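Local atomic coordinates of tapirin (Caldicellulosiruptor kristjanssonii, PDB entry 6N2B), a protein that binds cellulose, probably through its C-terminal beta-helix domain, and is thought to help the thermophilic bacterium adhere to plant biomass. Residues E313-G318 / P407-I412. Residues are numbered along the deposited sequence; the frame is centred on the assembly and turned at random.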
ATOM      1  N   GLU A 313      11.837  -8.582   7.691  1.00 28.32           N
ATOM      2  CA  GLU A 313      11.123  -9.736   8.213  1.00 23.50           C
ATOM      3  C   GLU A 313      10.064 -10.088   7.192  1.00 27.46           C
ATOM      4  O   GLU A 313       9.467  -9.188   6.590  1.00 30.07           O
ATOM      5  CB  GLU A 313      10.473  -9.455   9.566  1.00 15.45           C
ATOM      6  CG  GLU A 313      11.269  -8.505  10.432  1.00 19.50           C
ATOM      7  CD  GLU A 313      10.710  -8.342  11.848  1.00 32.53           C
ATOM      8  OE1 GLU A 313       9.715  -9.025  12.202  1.00 25.18           O
ATOM      9  OE2 GLU A 313      11.280  -7.521  12.611  1.00 32.04           O
ATOM     10  N   ILE A 314       9.851 -11.388   6.973  1.00 25.19           N
ATOM     11  CA  ILE A 314       8.814 -11.873   6.060  1.00 22.71           C
ATOM     12  C   ILE A 314       8.161 -13.087   6.703  1.00 18.32           C
ATOM     13  O   ILE A 314       8.849 -14.031   7.095  1.00 22.43           O
ATOM     14  CB  ILE A 314       9.370 -12.206   4.654  1.00 18.74           C
ATOM     15  CG1 ILE A 314       8.383 -13.042   3.832  1.00 23.97           C
ATOM     16  CG2 ILE A 314      10.687 -12.933   4.735  1.00 19.56           C
ATOM     17  CD1 ILE A 314       7.126 -12.306   3.432  1.00 18.40           C
ATOM     18  N   TYR A 315       6.843 -13.053   6.840  1.00 17.89           N
ATOM     19  CA  TYR A 315       6.087 -14.174   7.378  1.00 21.36           C
ATOM     20  C   TYR A 315       4.982 -14.517   6.402  1.00 21.39           C
ATOM     21  O   TYR A 315       4.279 -13.621   5.926  1.00 24.08           O
ATOM     22  CB  TYR A 315       5.488 -13.844   8.744  1.00 22.54           C
ATOM     23  CG  TYR A 315       6.478 -13.241   9.709  1.00 20.72           C
ATOM     24  CD1 TYR A 315       7.353 -14.043  10.417  1.00 24.32           C
ATOM     25  CD2 TYR A 315       6.542 -11.867   9.906  1.00 19.26           C
ATOM     26  CE1 TYR A 315       8.272 -13.491  11.313  1.00 25.66           C
ATOM     27  CE2 TYR A 315       7.443 -11.312  10.800  1.00 21.94           C
ATOM     28  CZ  TYR A 315       8.314 -12.130  11.494  1.00 21.09           C
ATOM     29  OH  TYR A 315       9.226 -11.597  12.370  1.00 21.69           O
ATOM     30  N   SER A 316       4.820 -15.801   6.099  1.00 17.71           N
ATOM     31  CA  SER A 316       3.838 -16.154   5.087  1.00 22.57           C
ATOM     32  C   SER A 316       3.251 -17.529   5.346  1.00 27.30           C
ATOM     33  O   SER A 316       3.982 -18.517   5.466  1.00 26.63           O
ATOM     34  CB  SER A 316       4.444 -16.112   3.692  1.00 18.65           C
ATOM     35  OG  SER A 316       3.430 -16.349   2.737  1.00 24.14           O
ATOM     36  N   ASP A 317       1.926 -17.580   5.417  1.00 28.87           N
ATOM     37  CA  ASP A 317       1.182 -18.825   5.526  1.00 27.94           C
ATOM     38  C   ASP A 317       1.074 -19.556   4.189  1.00 34.07           C
ATOM     39  O   ASP A 317       0.384 -20.580   4.111  1.00 36.41           O
ATOM     40  CB  ASP A 317      -0.210 -18.545   6.101  1.00 24.20           C
ATOM     41  CG  ASP A 317      -0.169 -18.144   7.574  1.00 35.73           C
ATOM     42  OD1 ASP A 317       0.897 -18.307   8.206  1.00 41.75           O
ATOM     43  OD2 ASP A 317      -1.196 -17.671   8.112  1.00 37.26           O
ATOM     44  N   GLY A 318       1.753 -19.046   3.152  1.00 30.45           N
ATOM     45  CA  GLY A 318       1.719 -19.588   1.805  1.00 25.67           C
ATOM     46  C   GLY A 318       3.083 -19.588   1.137  1.00 29.65           C
ATOM     47  O   GLY A 318       4.111 -19.584   1.817  1.00 26.44           O
ATOM     48  N   PRO A 407       3.510 -10.772  17.366  1.00 31.97           N
ATOM     49  CA  PRO A 407       2.089 -10.573  17.696  1.00 27.21           C
ATOM     50  C   PRO A 407       1.336  -9.601  16.803  1.00 31.96           C
ATOM     51  O   PRO A 407       0.095  -9.631  16.812  1.00 27.86           O
ATOM     52  CB  PRO A 407       2.134 -10.055  19.138  1.00 30.62           C
ATOM     53  CG  PRO A 407       3.527  -9.506  19.304  1.00 32.68           C
ATOM     54  CD  PRO A 407       4.398 -10.395  18.482  1.00 27.07           C
ATOM     55  N   PHE A 408       2.022  -8.752  16.027  1.00 28.44           N
ATOM     56  CA  PHE A 408       1.291  -7.782  15.207  1.00 33.84           C
ATOM     57  C   PHE A 408       0.387  -8.470  14.200  1.00 27.97           C
ATOM     58  O   PHE A 408      -0.635  -7.905  13.795  1.00 25.93           O
ATOM     59  CB  PHE A 408       2.252  -6.816  14.488  1.00 29.78           C
ATOM     60  CG  PHE A 408       2.899  -7.381  13.243  1.00 20.56           C
ATOM     61  CD1 PHE A 408       2.270  -7.304  12.019  1.00 21.84           C
ATOM     62  CD2 PHE A 408       4.158  -7.947  13.296  1.00 21.06           C
ATOM     63  CE1 PHE A 408       2.863  -7.819  10.875  1.00 24.26           C
ATOM     64  CE2 PHE A 408       4.759  -8.451  12.155  1.00 24.80           C
ATOM     65  CZ  PHE A 408       4.105  -8.387  10.939  1.00 20.68           C
ATOM     66  N   ILE A 409       0.751  -9.681  13.779  1.00 25.79           N
ATOM     67  CA  ILE A 409      -0.043 -10.384  12.783  1.00 30.43           C
ATOM     68  C   ILE A 409      -1.448 -10.631  13.312  1.00 32.14           C
ATOM     69  O   ILE A 409      -2.445 -10.284  12.668  1.00 27.88           O
ATOM     70  CB  ILE A 409       0.655 -11.689  12.369  1.00 30.82           C
ATOM     71  CG1 ILE A 409       1.947 -11.359  11.629  1.00 23.64           C
ATOM     72  CG2 ILE A 409      -0.282 -12.549  11.500  1.00 34.34           C
ATOM     73  CD1 ILE A 409       2.911 -12.493  11.563  1.00 23.68           C
ATOM     74  N   ASP A 410      -1.550 -11.217  14.504  1.00 32.04           N
ATOM     75  CA  ASP A 410      -2.880 -11.512  15.018  1.00 35.30           C
ATOM     76  C   ASP A 410      -3.626 -10.228  15.346  1.00 30.57           C
ATOM     77  O   ASP A 410      -4.813 -10.102  15.023  1.00 30.20           O
ATOM     78  CB  ASP A 410      -2.794 -12.436  16.232  1.00 37.66           C
ATOM     79  CG  ASP A 410      -2.565 -13.896  15.841  1.00 42.35           C
ATOM     80  OD1 ASP A 410      -2.870 -14.268  14.683  1.00 41.29           O
ATOM     81  OD2 ASP A 410      -2.074 -14.672  16.691  1.00 48.80           O
ATOM     82  N   ASP A 411      -2.928  -9.251  15.932  1.00 24.32           N
ATOM     83  CA  ASP A 411      -3.518  -7.949  16.229  1.00 25.44           C
ATOM     84  C   ASP A 411      -4.280  -7.381  15.039  1.00 29.94           C
ATOM     85  O   ASP A 411      -5.407  -6.888  15.178  1.00 37.15           O
ATOM     86  CB  ASP A 411      -2.425  -6.965  16.643  1.00 31.97           C
ATOM     87  CG  ASP A 411      -1.861  -7.256  18.005  1.00 38.90           C
ATOM     88  OD1 ASP A 411      -2.446  -8.085  18.746  1.00 47.86           O
ATOM     89  OD2 ASP A 411      -0.822  -6.647  18.328  1.00 37.94           O
ATOM     90  N   ILE A 412      -3.668  -7.422  13.860  1.00 29.06           N
ATOM     91  CA  ILE A 412      -4.285  -6.829  12.679  1.00 29.92           C
ATOM     92  C   ILE A 412      -5.369  -7.738  12.125  1.00 29.86           C
ATOM     93  O   ILE A 412      -6.476  -7.285  11.804  1.00 30.35           O
ATOM     94  CB  ILE A 412      -3.206  -6.507  11.629  1.00 29.91           C
ATOM     95  CG1 ILE A 412      -2.310  -5.378  12.168  1.00 22.56           C
ATOM     96  CG2 ILE A 412      -3.854  -6.173  10.289  1.00 19.01           C
ATOM     97  CD1 ILE A 412      -1.206  -4.960  11.251  1.00 16.90           C
TER
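On the outer wall of the tapirin beta-helix, strand 314-316 is packed by the short helix 408-413, with the nearest CA atoms, those of Tyr315 and Ile409, 9.0 Å apart; the helix belongs to the long link that leaves strand 393-396 and runs back along the solenoid. The evidence for packing rather than bonding is direct: no hydrogen bond passes between 313-318 and 407-412, about 110 Å² is buried in all, and all three touching residues are buried. Tyr315 carries one side. CD1 of Ile409 lies 4.0 Å from Tyr315 CD2 and 4.1 Å from Tyr315 CB, a methyl group set obliquely against the root of the ring. Farther out, Tyr315 CE2 meets Phe408 CE2 at 4.2 Å, close to the phenylalanine ring plane, so the rim of that ring does the touching. Phe408 reaches this place with CG between its backbone N and carbonyl carbon (chi1 80°), and CG1 of Ile409 sits 3.7 Å above one face of the Phe408 ring, offset toward its rim. The phenol end is tied to the residue two before it in the chain: Tyr315 OH donates to Glu313 OE1 at 2.6 Å, meeting it 38° out of the carboxylate plane. A leucine in place of Tyr315 would probably leave a gap beside Phe408 and deprive the Glu313 carboxylate of its phenol partner. Where the chain turns the corner, Gly318 N donates to Ser316 OG (3.2 Å, 155°), an ST turn. Strand 314-316 runs parallel between 293-296 and 333-336; Phe408 also touches Lys293, and Ile409 Tyr295, of the former, Tyr315 packs on Ile333 and Ile335 of the latter, and Ile412 extends the helix's footing to Ile269 and Tyr271 of strand 269-272.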